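Lectin (Lotus tetragonolobus, PDB 2EIG) probably binds L-fucosyl-containing sugars as a calcium- and manganese-containing legume lectin of the seed, with four chains in its assembly. Local coordinates at residues 21-24 and 28-31. Residues are numbered along the deposited sequence; the frame is centred on the assembly and turned at random.
Sequences KIWT and LAMP
Ala29 puts its methyl against the root of the Trp23 side chain: CB of Ala29 lies 3.7 Å from CB of Trp23 and 4.0 Å from its CG. The methyl meets the indole obliquely, and the closest approach is to CB, which shows that this apolar touch is carried mainly by the start of the tryptophan side chain. Over the centre of one indole face stands the hydroxyl of the next residue, with OG1 of Thr24 3.5 Å above the Trp23 ring plane; Arg215 makes a cation-pi contact with the same indole. Two backbone bonds fix the alignment. The amide N of Ala29 reaches O of Lys21 at 3.0 Å, nearly straight at the hydrogen (164°), and N of Lys21 returns a bond to O of Ala29 at 3.2 Å, approaching in the carbonyl plane. Lys21 and Ala29 are thus an antiparallel hydrogen-bonded pair, while Ile22 and Leu28 form the adjoining non-hydrogen-bonded pair, with a CA of Ile22 to CA of Leu28 spacing of 4.8 Å. On the face that carries Ile22 and Leu28, CG of Leu28 is anti to its backbone N (chi1 170°), and the CD1 branch comes within 3.8 Å of the backbone O of Lys21. Phe8 touches both Ile22 and Leu28, bridging the strands from that face. The lysine behaves differently: its CB starts on the Ala29 face, but the chain then leads away from the partner strand, and Lys21 joins the contact chiefly through its backbone N and O. Strand 27-29 is also paired with strand 214-226. The register and short connection define a beta hairpin, strands 21-23 and 27-29, within one of the two large antiparallel sheets of the legume lectin jelly-roll fold.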
loop_
_atom_site.group_PDB
_atom_site.type_symbol
_atom_site.label_atom_id
_atom_site.label_comp_id
_atom_site.label_asym_id
_atom_site.label_seq_id
_atom_site.Cartn_x
_atom_site.Cartn_y
_atom_site.Cartn_z
ATOM N N LYS A 21 5.109 -35.719 3.644
ATOM C CA LYS A 21 4.327 -36.974 3.452
ATOM C C LYS A 21 2.934 -36.770 3.971
ATOM O O LYS A 21 2.734 -35.988 4.914
ATOM C CB LYS A 21 4.950 -38.159 4.213
ATOM C CG LYS A 21 6.450 -38.445 3.977
ATOM C CD LYS A 21 6.676 -39.050 2.612
ATOM C CE LYS A 21 8.129 -39.295 2.306
ATOM N NZ LYS A 21 8.120 -39.668 0.872
ATOM N N ILE A 22 1.947 -37.441 3.367
ATOM C CA ILE A 22 0.635 -37.551 4.031
ATOM C C ILE A 22 0.895 -38.425 5.267
ATOM O O ILE A 22 1.565 -39.455 5.148
ATOM C CB ILE A 22 -0.477 -38.179 3.110
ATOM C CG1 ILE A 22 -0.635 -37.398 1.795
ATOM C CG2 ILE A 22 -1.832 -38.252 3.841
ATOM C CD1 ILE A 22 -0.811 -35.905 1.975
ATOM N N TRP A 23 0.449 -37.985 6.444
ATOM C CA TRP A 23 0.635 -38.738 7.707
ATOM C C TRP A 23 -0.740 -39.053 8.329
ATOM O O TRP A 23 -1.769 -38.840 7.684
ATOM C CB TRP A 23 1.691 -38.065 8.644
ATOM C CG TRP A 23 1.398 -37.810 10.151
ATOM C CD1 TRP A 23 0.379 -37.029 10.682
ATOM C CD2 TRP A 23 2.197 -38.223 11.289
ATOM N NE1 TRP A 23 0.472 -36.967 12.068
ATOM C CE2 TRP A 23 1.565 -37.693 12.469
ATOM C CE3 TRP A 23 3.353 -39.000 11.433
ATOM C CZ2 TRP A 23 2.054 -37.929 13.764
ATOM C CZ3 TRP A 23 3.843 -39.239 12.735
ATOM C CH2 TRP A 23 3.199 -38.692 13.879
ATOM N N THR A 24 -0.756 -39.604 9.538
ATOM C CA THR A 24 -2.012 -40.032 10.186
ATOM C C THR A 24 -3.159 -39.041 10.060
ATOM O O THR A 24 -2.962 -37.816 10.191
ATOM C CB THR A 24 -1.834 -40.270 11.696
ATOM O OG1 THR A 24 -0.465 -40.602 11.985
ATOM C CG2 THR A 24 -2.796 -41.373 12.175
ATOM N N LEU A 28 -0.963 -33.236 6.455
ATOM C CA LEU A 28 0.240 -33.028 5.696
ATOM C C LEU A 28 1.410 -32.743 6.649
ATOM O O LEU A 28 1.468 -31.690 7.285
ATOM C CB LEU A 28 0.033 -31.900 4.668
ATOM C CG LEU A 28 1.323 -31.428 3.961
ATOM C CD1 LEU A 28 2.132 -32.576 3.279
ATOM C CD2 LEU A 28 0.903 -30.347 2.958
ATOM N N ALA A 29 2.329 -33.702 6.758
ATOM C CA ALA A 29 3.393 -33.594 7.744
ATOM C C ALA A 29 4.704 -33.154 7.089
ATOM O O ALA A 29 5.155 -33.727 6.096
ATOM C CB ALA A 29 3.574 -34.846 8.472
ATOM N N MET A 30 5.302 -32.127 7.677
ATOM C CA MET A 30 6.467 -31.505 7.060
ATOM C C MET A 30 7.361 -31.103 8.227
ATOM O O MET A 30 7.305 -29.975 8.673
ATOM C CB MET A 30 6.033 -30.246 6.276
ATOM C CG MET A 30 5.059 -30.542 5.124
ATOM S SD MET A 30 4.620 -29.033 4.311
ATOM C CE MET A 30 6.148 -28.711 3.373
ATOM N N PRO A 31 8.189 -32.024 8.703
ATOM C CA PRO A 31 8.386 -33.349 8.085
ATOM C C PRO A 31 7.527 -34.451 8.695
ATOM O O PRO A 31 6.934 -34.305 9.772
ATOM C CB PRO A 31 9.850 -33.663 8.424
ATOM C CG PRO A 31 9.983 -33.128 9.831
ATOM C CD PRO A 31 9.027 -31.872 9.908
#